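Local coordinates for rieske iron-sulfur protein soxF (Sulfolobus acidocaldarius, PDB 1JM1) that carries a Rieske-type [2Fe-2S] cluster and probably passes electrons in the archaeal respiratory chain as part of a quinol oxidase, at residues Gly9-Lys14 with Asp183-Asp188; Val15-Gln20 with Thr159-Ala164; Lys26-Ala31 with Asn197-Ser202; Leu46-Ala51 with Asn84-Ala89; Ala144-Pro149 with Asn168-Ser173. One frame throughout, in Å; residues are numbered along the deposited sequence. Where two conformers were deposited one is given.

Contact 1. Residues Gly9-Lys14 with Asp183-Asp188; sequences GFPRYK and DNLLYD
The 3-10 turn that runs through D183-L185 meets the N-terminal arm G9-P11, just where that arm leads into strand 13-17, and L185 is the side chain that joins them. Its CG stands anti to its own carbonyl carbon (chi1 -61°), and the two branches of the fork then part. CD1 lies 3.7 Å from the carbonyl O of G9, while CD2 reaches the proline ring, 3.7 Å from CD of P11. The side chains of L185 and P11 run alongside each other in opposite senses. CD2 of L185 also lies 4.4 Å from CD2 of F10, whose ring it meets obliquely. CB of N184 lies 4.3 Å from CE2 of F10. The two segments are joined by van der Waals packing alone; the polar bonds lie within the turn or lead to other parts of the fold. Inside the turn, the backbone N of L186 donates to the O of D183 (3.1 Å), closing the bend that presents L185. G9 has a positive phi of 96°, a value that suits glycine. The amide of N184 is bonded elsewhere: OD1 accepts from the backbone N of Y171 and ND2 donates to the O of A169. F10 is buried between this turn and the sheet, with T167 of strand 161-167 and loop residue Y37 also against it. Just beyond, R12 forms a salt bridge with D154 and Y13 pairs through its backbone with A164, where strand 13-17 joins strand 161-167.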
# COMPACT_ATOMS: atom_id res chain seq x y z
N GLY A 9 -4.44 -9.32 -15.68
CA GLY A 9 -3.59 -10.48 -15.53
C GLY A 9 -3.14 -10.78 -14.07
O GLY A 9 -2.52 -11.82 -13.85
N PHE A 10 -3.42 -9.89 -13.14
CA PHE A 10 -3.14 -10.10 -11.75
C PHE A 10 -4.11 -11.09 -11.14
O PHE A 10 -5.24 -11.23 -11.63
CB PHE A 10 -3.23 -8.83 -10.96
CG PHE A 10 -2.00 -7.95 -10.97
CD1 PHE A 10 -1.68 -7.13 -12.01
CD2 PHE A 10 -1.16 -7.94 -9.86
CE1 PHE A 10 -0.60 -6.32 -11.98
CE2 PHE A 10 -0.06 -7.08 -9.83
CZ PHE A 10 0.22 -6.27 -10.89
N PRO A 11 -3.74 -11.74 -10.04
CA PRO A 11 -4.69 -12.57 -9.26
C PRO A 11 -5.62 -11.70 -8.47
O PRO A 11 -5.34 -10.53 -8.15
CB PRO A 11 -3.78 -13.36 -8.36
CG PRO A 11 -2.54 -12.52 -8.19
CD PRO A 11 -2.40 -11.72 -9.42
N ARG A 12 -6.77 -12.25 -8.13
CA ARG A 12 -7.71 -11.70 -7.17
C ARG A 12 -7.44 -12.45 -5.86
O ARG A 12 -7.69 -13.63 -5.74
CB ARG A 12 -9.12 -11.90 -7.69
CG ARG A 12 -10.24 -11.43 -6.76
CD ARG A 12 -11.58 -11.60 -7.48
NE ARG A 12 -12.70 -11.20 -6.62
CZ ARG A 12 -13.15 -9.97 -6.55
NH1 ARG A 12 -12.62 -8.94 -7.22
NH2 ARG A 12 -14.19 -9.74 -5.73
N TYR A 13 -6.93 -11.75 -4.85
CA TYR A 13 -6.49 -12.30 -3.58
C TYR A 13 -7.27 -11.69 -2.44
O TYR A 13 -7.30 -10.47 -2.30
CB TYR A 13 -4.97 -12.01 -3.36
CG TYR A 13 -4.46 -12.25 -1.97
CD1 TYR A 13 -4.42 -13.59 -1.55
CD2 TYR A 13 -4.08 -11.25 -1.06
CE1 TYR A 13 -3.96 -13.87 -0.27
CE2 TYR A 13 -3.67 -11.54 0.23
CZ TYR A 13 -3.60 -12.84 0.60
OH TYR A 13 -3.20 -13.12 1.93
N LYS A 14 -7.88 -12.50 -1.57
CA LYS A 14 -8.57 -11.98 -0.42
C LYS A 14 -7.60 -11.54 0.66
O LYS A 14 -6.83 -12.35 1.20
CB LYS A 14 -9.48 -13.10 0.16
CG LYS A 14 -10.38 -12.53 1.26
CD LYS A 14 -11.19 -13.65 1.96
CE LYS A 14 -12.00 -14.51 1.00
NZ LYS A 14 -12.91 -15.41 1.76
N ASP A 183 5.07 -7.09 -13.98
CA ASP A 183 6.36 -7.62 -13.54
C ASP A 183 6.38 -7.89 -12.04
O ASP A 183 7.32 -8.54 -11.56
CB ASP A 183 7.49 -6.74 -14.00
CG ASP A 183 7.77 -6.85 -15.48
OD1 ASP A 183 7.29 -7.83 -16.14
OD2 ASP A 183 8.47 -5.94 -15.95
N ASN A 184 5.40 -7.44 -11.29
CA ASN A 184 5.26 -7.84 -9.89
C ASN A 184 4.94 -9.32 -9.76
O ASN A 184 5.12 -9.88 -8.67
CB ASN A 184 4.24 -6.99 -9.19
CG ASN A 184 4.70 -5.57 -9.05
OD1 ASN A 184 5.90 -5.31 -9.06
ND2 ASN A 184 3.77 -4.63 -8.86
N LEU A 185 4.52 -9.95 -10.83
CA LEU A 185 4.28 -11.40 -10.83
C LEU A 185 5.54 -12.20 -11.00
O LEU A 185 5.49 -13.43 -10.92
CB LEU A 185 3.25 -11.75 -11.93
CG LEU A 185 1.87 -11.07 -11.75
CD1 LEU A 185 1.08 -11.18 -13.05
CD2 LEU A 185 1.12 -11.68 -10.59
N LEU A 186 6.67 -11.57 -11.29
CA LEU A 186 7.94 -12.28 -11.39
C LEU A 186 8.51 -12.58 -10.00
O LEU A 186 8.50 -11.72 -9.12
CB LEU A 186 8.94 -11.44 -12.17
CG LEU A 186 8.51 -11.12 -13.61
CD1 LEU A 186 9.53 -10.16 -14.20
CD2 LEU A 186 8.40 -12.38 -14.48
N TYR A 187 9.04 -13.76 -9.84
CA TYR A 187 9.72 -14.19 -8.62
C TYR A 187 11.15 -13.72 -8.66
O TYR A 187 11.96 -14.06 -9.50
CB TYR A 187 9.67 -15.73 -8.56
CG TYR A 187 10.43 -16.25 -7.34
CD1 TYR A 187 10.00 -16.09 -6.02
CD2 TYR A 187 11.61 -16.93 -7.56
CE1 TYR A 187 10.69 -16.58 -4.94
CE2 TYR A 187 12.35 -17.42 -6.49
CZ TYR A 187 11.85 -17.20 -5.24
OH TYR A 187 12.60 -17.75 -4.23
N ASP A 188 11.53 -12.94 -7.65
CA ASP A 188 12.89 -12.47 -7.42
C ASP A 188 13.33 -12.97 -6.08
O ASP A 188 12.81 -12.52 -5.06
CB ASP A 188 12.91 -10.95 -7.41
CG ASP A 188 14.32 -10.39 -7.30
OD1 ASP A 188 15.26 -11.15 -7.01
OD2 ASP A 188 14.44 -9.13 -7.46

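Contact 2. Residues Val15-Gln20 with Thr159-Ala164; sequences VANIQQ and TGDIYA
N17 lies across from D161, their side chains crossing at about a right angle, and almost every polar atom of the asparagine is in use. Its ND2 donates to OD1 of D161 (2.8 Å) and to the backbone O of T159 (3.0 Å), and both acceptors lie close to the amide plane. The carboxylate plane is turned 88° from that amide, and ND2 meets OD1 from above it. CG of N17 stands anti to the backbone N (chi1 -170°), and OD1, at the other end of the amide, accepts from the N of Q19 (2.9 Å). The N of N17 in turn donates to OE1 of Q20 (2.8 Å), in the carbonyl plane and on a lone pair. N17 and Q20 thus form a capping box at the start of helix 18-28, where strand 13-17 ends. That strand is an outer member of a three-stranded antiparallel sheet, paired here with strand 161-167. The pairing is interrupted by a classic beta bulge: V15 and A16 both face I162, whose O accepts from V15 N and whose N donates to A16 O, each at 2.8 Å. The N of I18 is taken by the O of G160 (2.8 Å), with no side chain on the glycine to obstruct N17 and I18. T159 OG1 accepts from D161 N in an ST turn, and OD2 of D161 has a long, weak ion pair with K14. Beneath the polar row, I162 CD1 packs 4.2 Å from I18 CD1, and CG2 of V15 rests against CB of A164.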
# COMPACT_ATOMS: atom_id res chain seq x y z
N VAL A 15 -7.61 -10.29 0.99
CA VAL A 15 -6.74 -9.72 2.02
C VAL A 15 -7.31 -9.98 3.40
O VAL A 15 -6.64 -10.47 4.31
CB VAL A 15 -6.50 -8.22 1.80
CG1 VAL A 15 -5.63 -7.66 2.94
CG2 VAL A 15 -5.83 -7.96 0.49
N ALA A 16 -8.58 -9.57 3.60
CA ALA A 16 -9.23 -9.60 4.89
C ALA A 16 -10.70 -9.27 4.68
O ALA A 16 -11.06 -8.67 3.68
CB ALA A 16 -8.66 -8.56 5.86
N ASN A 17 -11.54 -9.62 5.66
CA ASN A 17 -12.89 -9.10 5.69
C ASN A 17 -12.88 -7.73 6.34
O ASN A 17 -12.08 -7.47 7.24
CB ASN A 17 -13.77 -10.10 6.49
CG ASN A 17 -15.24 -9.74 6.37
OD1 ASN A 17 -15.76 -8.94 7.15
ND2 ASN A 17 -15.89 -10.32 5.38
N ILE A 18 -13.81 -6.87 5.93
CA ILE A 18 -13.94 -5.55 6.58
C ILE A 18 -14.06 -5.66 8.07
O ILE A 18 -13.55 -4.81 8.78
CB ILE A 18 -15.17 -4.80 5.96
CG1 ILE A 18 -15.28 -3.38 6.47
CG2 ILE A 18 -16.49 -5.51 6.20
CD1 ILE A 18 -14.11 -2.49 6.01
N GLN A 19 -14.73 -6.70 8.59
CA GLN A 19 -14.88 -6.79 10.06
C GLN A 19 -13.58 -7.09 10.76
O GLN A 19 -13.40 -6.72 11.91
CB GLN A 19 -15.93 -7.81 10.44
CG GLN A 19 -17.33 -7.33 10.10
CD GLN A 19 -17.72 -6.05 10.71
OE1 GLN A 19 -17.33 -5.79 11.86
NE2 GLN A 19 -18.42 -5.22 9.97
N GLN A 20 -12.63 -7.78 10.10
CA GLN A 20 -11.31 -8.00 10.67
C GLN A 20 -10.59 -6.66 10.79
O GLN A 20 -9.90 -6.39 11.80
CB GLN A 20 -10.53 -9.03 9.87
CG GLN A 20 -11.09 -10.42 9.91
CD GLN A 20 -10.48 -11.38 8.93
OE1 GLN A 20 -10.47 -11.19 7.75
NE2 GLN A 20 -9.87 -12.43 9.43
N THR A 159 -20.21 -9.89 0.67
CA THR A 159 -19.54 -10.70 1.68
C THR A 159 -18.77 -9.89 2.68
O THR A 159 -18.41 -10.41 3.74
CB THR A 159 -18.59 -11.72 1.06
OG1 THR A 159 -17.57 -10.95 0.39
CG2 THR A 159 -19.31 -12.62 0.05
N GLY A 160 -18.43 -8.64 2.34
CA GLY A 160 -17.55 -7.83 3.18
C GLY A 160 -16.07 -8.09 2.92
O GLY A 160 -15.24 -7.45 3.58
N ASP A 161 -15.70 -8.98 2.02
CA ASP A 161 -14.30 -9.28 1.79
C ASP A 161 -13.65 -8.24 0.92
O ASP A 161 -14.20 -7.74 -0.07
CB ASP A 161 -14.19 -10.67 1.19
CG ASP A 161 -14.48 -11.78 2.21
OD1 ASP A 161 -14.29 -11.59 3.40
OD2 ASP A 161 -14.91 -12.85 1.71
N ILE A 162 -12.42 -7.90 1.31
CA ILE A 162 -11.54 -6.97 0.58
C ILE A 162 -10.50 -7.75 -0.19
O ILE A 162 -9.76 -8.55 0.42
CB ILE A 162 -10.83 -6.01 1.57
CG1 ILE A 162 -11.84 -5.21 2.38
CG2 ILE A 162 -9.85 -5.12 0.85
CD1 ILE A 162 -11.27 -4.61 3.67
N TYR A 163 -10.45 -7.54 -1.49
CA TYR A 163 -9.53 -8.24 -2.38
C TYR A 163 -8.48 -7.26 -2.92
O TYR A 163 -8.80 -6.11 -3.25
CB TYR A 163 -10.29 -8.82 -3.58
CG TYR A 163 -11.20 -9.97 -3.20
CD1 TYR A 163 -12.48 -9.76 -2.74
CD2 TYR A 163 -10.74 -11.27 -3.21
CE1 TYR A 163 -13.27 -10.82 -2.39
CE2 TYR A 163 -11.52 -12.34 -2.85
CZ TYR A 163 -12.80 -12.12 -2.40
OH TYR A 163 -13.57 -13.18 -2.07
N ALA A 164 -7.26 -7.76 -3.08
CA ALA A 164 -6.24 -7.10 -3.87
C ALA A 164 -6.34 -7.64 -5.30
O ALA A 164 -6.42 -8.84 -5.49
CB ALA A 164 -4.85 -7.38 -3.28

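Contact 3. Residues Lys26-Ala31 with Asn197-Ser202; sequences KSSGCA and NNPSCS
C30 and C201 form a disulfide that fastens the residues following helix 18-28 to the loop preceding strand 202-203, near the C-terminus. It is separate from the disulfide C99-C126 beside the iron-sulfur cluster. CB of C30 touches the proline, 4.0 Å from CB of P199. The next atom, SG, is anti to the backbone N (chi1 -179°), which carries it outward to bond SG of C201 at 2.2 Å. C201 offers its own SG from beside its backbone N, and the C-S-S-C torsion of 67° is that of a right-handed disulfide. SG of C30 also passes 4.0 Å from the N of S200. P199, preceded by a cis peptide bond, lies against S28 as well. G29 takes positive phi as the chain leaves the helix, and A31 then pairs with D48 through the backbone. S28 OG has two polar partners: it donates to the O of Q24, one turn back in the helix, and accepts from the N of C30 (3.1 Å) in an ST turn. The same OG lies 3.7 Å from CB of P199.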
# COMPACT_ATOMS: atom_id res chain seq x y z
N LYS A 26 -10.89 -1.00 16.28
CA LYS A 26 -11.58 -0.79 17.55
C LYS A 26 -10.84 -1.31 18.77
O LYS A 26 -10.82 -0.66 19.81
CB LYS A 26 -12.92 -1.51 17.48
CG LYS A 26 -13.77 -0.75 16.56
N SER A 27 -10.18 -2.44 18.63
CA SER A 27 -9.58 -3.08 19.78
C SER A 27 -8.21 -2.53 20.08
O SER A 27 -7.78 -2.40 21.22
CB SER A 27 -9.68 -4.64 19.64
OG SER A 27 -8.85 -5.05 18.54
N SER A 28 -7.43 -2.23 19.07
CA SER A 28 -6.01 -1.91 19.25
C SER A 28 -5.66 -0.52 18.80
O SER A 28 -4.61 0.01 19.07
CB SER A 28 -5.16 -2.94 18.46
OG SER A 28 -5.21 -2.65 17.08
N GLY A 29 -6.53 0.12 18.00
CA GLY A 29 -6.22 1.40 17.43
C GLY A 29 -5.33 1.28 16.20
O GLY A 29 -4.99 2.37 15.65
N CYS A 30 -5.00 0.14 15.74
CA CYS A 30 -4.04 -0.03 14.64
C CYS A 30 -4.77 -0.02 13.31
O CYS A 30 -5.57 -0.88 13.06
CB CYS A 30 -3.27 -1.31 14.87
SG CYS A 30 -2.03 -1.61 13.62
N ALA A 31 -4.47 1.03 12.47
CA ALA A 31 -5.16 1.22 11.19
C ALA A 31 -4.43 0.67 10.02
O ALA A 31 -4.82 0.96 8.86
CB ALA A 31 -5.39 2.72 10.98
N ASN A 197 3.01 -9.49 11.80
CA ASN A 197 1.72 -9.99 12.33
C ASN A 197 0.80 -8.81 12.64
O ASN A 197 1.18 -7.76 13.05
CB ASN A 197 1.93 -10.85 13.59
CG ASN A 197 2.71 -12.16 13.33
OD1 ASN A 197 2.56 -12.84 12.31
ND2 ASN A 197 3.50 -12.48 14.35
N ASN A 198 -0.48 -9.00 12.40
CA ASN A 198 -1.48 -7.99 12.67
C ASN A 198 -2.16 -8.28 13.99
O ASN A 198 -2.54 -9.45 14.20
CB ASN A 198 -2.53 -7.96 11.55
CG ASN A 198 -1.92 -7.62 10.20
OD1 ASN A 198 -1.21 -6.60 10.08
ND2 ASN A 198 -2.19 -8.43 9.22
N PRO A 199 -2.39 -7.30 14.85
CA PRO A 199 -1.97 -5.94 14.75
C PRO A 199 -0.50 -5.77 15.07
O PRO A 199 -0.02 -6.45 15.96
CB PRO A 199 -2.84 -5.14 15.75
CG PRO A 199 -3.08 -6.18 16.82
CD PRO A 199 -3.16 -7.54 16.12
N SER A 200 0.16 -4.85 14.39
CA SER A 200 1.57 -4.61 14.54
C SER A 200 1.92 -3.22 15.04
O SER A 200 3.11 -2.93 15.25
CB SER A 200 2.19 -4.80 13.12
OG SER A 200 1.69 -3.73 12.26
N CYS A 201 0.98 -2.31 15.14
CA CYS A 201 1.33 -0.89 15.37
C CYS A 201 1.96 -0.70 16.73
O CYS A 201 1.63 -1.37 17.74
CB CYS A 201 0.10 -0.01 15.30
SG CYS A 201 -0.71 0.13 13.70
N SER A 202 2.82 0.27 16.76
CA SER A 202 3.44 0.74 18.00
C SER A 202 3.55 2.26 17.86
O SER A 202 3.52 2.81 16.76
CB SER A 202 4.78 0.12 18.28
OG SER A 202 5.70 0.49 17.20

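Contact 4. Residues Leu46-Ala51 with Asn84-Ala89; sequences LVDLQA and NGTIFA
L49 and F88 meet at about a right angle, CD1 of the leucine 3.6 Å from CD1 of the ring, which it approaches obliquely. They lie where strand 43-48, the middle of a three-stranded antiparallel sheet, pairs with strand 87-91 and runs into helix 49-53. On the other face of the sheet, CD2 of L46 touches CB of A89 (3.9 Å) and comes near CG2 of I87, with L153 closing over these side chains. Between the two apolar layers, V47 and F88 form a hydrogen-bonded pair: V47 N donates to F88 O at 2.8 Å, and F88 N to V47 O at 3.0 Å. The strand pairing ends at D48, the N-cap of the helix. CG of D48 is anti to its backbone N (chi1 -177°), and OD1 accepts from A51 N at 3.0 Å and from T86 OG1 at 3.1 Å, the two donors coming from opposite faces of the carboxylate; a weak bond from Q50 N adds a third. An alanine at D48 would probably leave A51 N and T86 OG1 without their shared acceptor and free the hydroxyl of T86 to turn. The first helix amide, L49 N, is instead taken by T86 O, close to the line of its C=O bond. CB of Q50 packs on CG2 of T86 (3.6 Å). At the polar edge one water donates to OD2 of D48 (2.9 Å) and accepts from ND2 of N84, while another accepts weakly from NE2 of Q50 and donates to the backbone O of N84.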
# COMPACT_ATOMS: atom_id res chain seq x y z
N LEU A 46 -2.65 -2.63 3.95
CA LEU A 46 -3.88 -1.86 3.94
C LEU A 46 -3.77 -0.78 4.96
O LEU A 46 -3.17 -0.96 6.01
CB LEU A 46 -5.15 -2.71 4.35
CG LEU A 46 -5.54 -3.94 3.71
CD1 LEU A 46 -6.85 -4.52 4.32
CD2 LEU A 46 -5.85 -3.73 2.23
N VAL A 47 -4.42 0.35 4.68
CA VAL A 47 -4.52 1.43 5.66
C VAL A 47 -5.89 2.06 5.53
O VAL A 47 -6.35 2.35 4.41
CB VAL A 47 -3.40 2.46 5.51
CG1 VAL A 47 -3.32 3.10 4.12
CG2 VAL A 47 -3.48 3.53 6.62
N ASP A 48 -6.55 2.26 6.67
CA ASP A 48 -7.78 3.05 6.72
C ASP A 48 -7.36 4.47 6.94
O ASP A 48 -6.95 4.87 8.05
CB ASP A 48 -8.75 2.55 7.76
CG ASP A 48 -10.05 3.35 7.74
OD1 ASP A 48 -10.06 4.53 7.46
OD2 ASP A 48 -11.08 2.77 8.17
N LEU A 49 -7.38 5.30 5.86
CA LEU A 49 -6.87 6.64 5.96
C LEU A 49 -7.72 7.52 6.84
O LEU A 49 -7.17 8.53 7.39
CB LEU A 49 -6.62 7.28 4.62
CG LEU A 49 -5.44 6.71 3.80
CD1 LEU A 49 -5.31 7.41 2.46
CD2 LEU A 49 -4.10 6.87 4.53
N GLN A 50 -8.99 7.24 7.03
CA GLN A 50 -9.81 8.04 7.96
C GLN A 50 -9.47 7.69 9.39
O GLN A 50 -9.35 8.58 10.23
CB GLN A 50 -11.30 7.81 7.61
CG GLN A 50 -12.22 8.58 8.59
CD GLN A 50 -13.68 8.48 8.10
OE1 GLN A 50 -14.26 9.52 8.09
NE2 GLN A 50 -14.20 7.34 7.89
N ALA A 51 -9.33 6.39 9.72
CA ALA A 51 -8.90 6.06 11.05
C ALA A 51 -7.54 6.66 11.37
O ALA A 51 -7.29 7.15 12.47
CB ALA A 51 -8.89 4.52 11.23
N ASN A 84 -17.14 2.67 4.36
CA ASN A 84 -16.79 4.06 4.59
C ASN A 84 -16.04 4.66 3.41
O ASN A 84 -15.84 5.87 3.37
CB ASN A 84 -15.90 4.22 5.83
CG ASN A 84 -16.60 3.68 7.07
OD1 ASN A 84 -17.73 4.14 7.34
ND2 ASN A 84 -16.02 2.69 7.71
N GLY A 85 -15.59 3.85 2.46
CA GLY A 85 -14.83 4.33 1.32
C GLY A 85 -13.40 4.75 1.64
O GLY A 85 -12.85 5.50 0.82
N THR A 86 -12.82 4.29 2.73
CA THR A 86 -11.58 4.90 3.23
C THR A 86 -10.40 3.95 3.30
O THR A 86 -9.37 4.34 3.84
CB THR A 86 -11.85 5.52 4.61
OG1 THR A 86 -12.37 4.50 5.46
CG2 THR A 86 -12.82 6.71 4.51
N ILE A 87 -10.52 2.73 2.77
CA ILE A 87 -9.43 1.76 2.85
C ILE A 87 -8.65 1.72 1.55
O ILE A 87 -9.24 1.55 0.46
CB ILE A 87 -9.96 0.37 3.22
CG1 ILE A 87 -10.58 0.41 4.62
CG2 ILE A 87 -8.84 -0.65 3.12
CD1 ILE A 87 -11.36 -0.76 4.99
N PHE A 88 -7.34 1.87 1.67
CA PHE A 88 -6.38 1.90 0.58
C PHE A 88 -5.28 0.89 0.89
O PHE A 88 -5.21 0.35 2.01
CB PHE A 88 -5.77 3.32 0.45
CG PHE A 88 -6.82 4.36 0.13
CD1 PHE A 88 -7.55 4.97 1.14
CD2 PHE A 88 -7.08 4.69 -1.18
CE1 PHE A 88 -8.50 5.92 0.85
CE2 PHE A 88 -8.04 5.64 -1.50
CZ PHE A 88 -8.72 6.25 -0.46
N ALA A 89 -4.39 0.67 -0.05
CA ALA A 89 -3.26 -0.22 0.16
C ALA A 89 -2.08 0.19 -0.68
O ALA A 89 -2.21 0.73 -1.78
CB ALA A 89 -3.66 -1.66 -0.17
O HOH W 1 -13.35 1.46 7.00
O HOH W 2 -16.38 7.71 5.75

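Contact 5. Residues Ala144-Pro149 with Asn168-Ser173; sequences APRPLP and NAPYFS
R146 lays the edge of its guanidinium against the backbone of P170 and grips that carbonyl end-on. NH1 (2.9 Å) and NH2 (3.0 Å) both donate to P170 O, which lies in the guanidinium plane. Seen from the carbonyl, NH1 is in its plane, whereas NH2 stands 50° above it. NH2 also makes a weak bond to Y171 O and donates to a water (3.1 Å) that accepts from S173 N. CG of R146 sits in the crowded position between backbone N and carbonyl carbon (chi1 62°), and the chain is extended from there to NE. Y64 supplies a further partner for NH1 through its hydroxyl. A leucine at R146 would probably leave P170 O without both of its donors here and let the 168-173 loop shift more easily. Further along, CG of P149 lies 3.4 Å from P170 O, and its CB meets the edge of the Y171 ring, 4.1 Å from CD2. A second water donates to L148 O and accepts from ND2 of N168, whose OD1 takes the N of I150. The segment begins in the Gly-Pro-Ala-Pro sequence of the Rieske Pro loop, and the F172 side chain comes about 7 Å from the cluster. Prolines have no N-H to offer, and across this proline-rich interface the N-H groups of the arginine satisfy the carbonyl of P170 and, more weakly, that of Y171.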
# COMPACT_ATOMS: atom_id res chain seq x y z
N ALA A 144 13.71 9.06 -3.15
CA ALA A 144 12.96 8.11 -3.94
C ALA A 144 12.58 8.75 -5.25
O ALA A 144 12.11 9.91 -5.28
CB ALA A 144 11.70 7.65 -3.21
N PRO A 145 12.75 8.05 -6.36
CA PRO A 145 12.57 8.70 -7.67
C PRO A 145 11.19 8.61 -8.25
O PRO A 145 10.96 9.16 -9.34
CB PRO A 145 13.59 7.92 -8.54
CG PRO A 145 13.50 6.53 -7.98
CD PRO A 145 13.46 6.75 -6.49
N ARG A 146 10.25 7.98 -7.58
CA ARG A 146 8.91 7.78 -8.09
C ARG A 146 8.00 7.45 -6.92
O ARG A 146 8.48 7.09 -5.83
CB ARG A 146 8.88 6.67 -9.13
CG ARG A 146 9.30 5.30 -8.60
CD ARG A 146 9.46 4.33 -9.73
NE ARG A 146 9.82 2.95 -9.32
CZ ARG A 146 9.00 1.97 -9.13
NH1 ARG A 146 7.69 2.12 -9.18
NH2 ARG A 146 9.50 0.76 -8.85
N PRO A 147 6.69 7.55 -7.12
CA PRO A 147 5.73 7.33 -6.01
C PRO A 147 5.72 5.88 -5.53
O PRO A 147 5.99 4.91 -6.25
CB PRO A 147 4.39 7.71 -6.62
CG PRO A 147 4.73 8.68 -7.72
CD PRO A 147 5.99 8.09 -8.31
N LEU A 148 5.30 5.72 -4.27
CA LEU A 148 5.11 4.40 -3.70
C LEU A 148 3.97 3.67 -4.42
O LEU A 148 2.87 4.22 -4.50
CB LEU A 148 4.79 4.52 -2.21
CG LEU A 148 4.74 3.19 -1.45
CD1 LEU A 148 6.12 2.53 -1.42
CD2 LEU A 148 4.27 3.45 -0.02
N PRO A 149 4.19 2.46 -4.94
CA PRO A 149 3.09 1.79 -5.64
C PRO A 149 1.88 1.54 -4.75
O PRO A 149 2.00 1.19 -3.56
CB PRO A 149 3.74 0.49 -6.12
CG PRO A 149 5.18 0.88 -6.32
CD PRO A 149 5.47 1.80 -5.13
N ASN A 168 -0.69 -0.20 -9.40
CA ASN A 168 -0.58 0.88 -10.38
C ASN A 168 0.80 1.00 -10.98
O ASN A 168 1.00 1.76 -11.93
CB ASN A 168 -1.01 2.23 -9.83
CG ASN A 168 -0.10 2.76 -8.73
OD1 ASN A 168 0.73 2.00 -8.18
ND2 ASN A 168 -0.27 4.02 -8.37
N ALA A 169 1.79 0.24 -10.47
CA ALA A 169 3.19 0.38 -10.85
C ALA A 169 3.93 -0.84 -10.43
O ALA A 169 3.52 -1.56 -9.48
CB ALA A 169 3.76 1.60 -10.16
N PRO A 170 5.09 -1.09 -11.02
CA PRO A 170 6.00 -2.14 -10.51
C PRO A 170 6.55 -1.76 -9.15
O PRO A 170 6.83 -0.58 -8.86
CB PRO A 170 7.14 -2.14 -11.55
CG PRO A 170 7.13 -0.72 -12.11
CD PRO A 170 5.67 -0.37 -12.18
N TYR A 171 6.76 -2.77 -8.33
CA TYR A 171 7.49 -2.63 -7.08
C TYR A 171 8.97 -2.36 -7.36
O TYR A 171 9.44 -2.42 -8.52
CB TYR A 171 7.34 -3.91 -6.27
CG TYR A 171 5.93 -4.29 -5.88
CD1 TYR A 171 5.62 -5.62 -5.64
CD2 TYR A 171 4.90 -3.37 -5.71
CE1 TYR A 171 4.36 -6.01 -5.26
CE2 TYR A 171 3.63 -3.76 -5.33
CZ TYR A 171 3.35 -5.08 -5.10
OH TYR A 171 2.08 -5.42 -4.73
N PHE A 172 9.71 -2.04 -6.31
CA PHE A 172 11.15 -1.87 -6.39
C PHE A 172 11.80 -3.00 -7.16
O PHE A 172 11.55 -4.17 -6.91
CB PHE A 172 11.68 -1.82 -4.95
CG PHE A 172 13.20 -1.74 -4.89
CD1 PHE A 172 13.87 -0.58 -5.26
CD2 PHE A 172 13.93 -2.84 -4.45
CE1 PHE A 172 15.26 -0.50 -5.21
CE2 PHE A 172 15.35 -2.76 -4.37
CZ PHE A 172 15.95 -1.62 -4.77
N SER A 173 12.73 -2.64 -8.04
CA SER A 173 13.53 -3.62 -8.78
C SER A 173 14.78 -3.93 -7.98
O SER A 173 15.66 -3.09 -7.82
CB SER A 173 13.97 -3.05 -10.13
OG SER A 173 12.88 -2.93 -11.03
O HOH W 3 12.52 0.16 -8.98
O HOH W 4 1.43 5.45 -6.50

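Overall arrangement
Contacts 4 and 5 are the buried ones, on opposite sides of the chain's centre; contacts 1, 2 and 3 are only partly buried. Contacts 2 and 4 each join a strand pair to a helix N-cap, in two different sheets that pack together where I162, with I18 of the helix, meets I87. Contact 1 packs the residues leading into strand 13-17, which contact 2 also uses, and its N184 bonds to the loop of contact 5. Helix 18-28 links contact 2 to contact 3, the covalent one, whose A31 pairs with D48 of contact 4. The strand contacts combine backbone bonds with side-chain caps, whereas the loop contacts rely on a disulfide, an arginine or apolar side chains; contact 5 lies nearest the cluster.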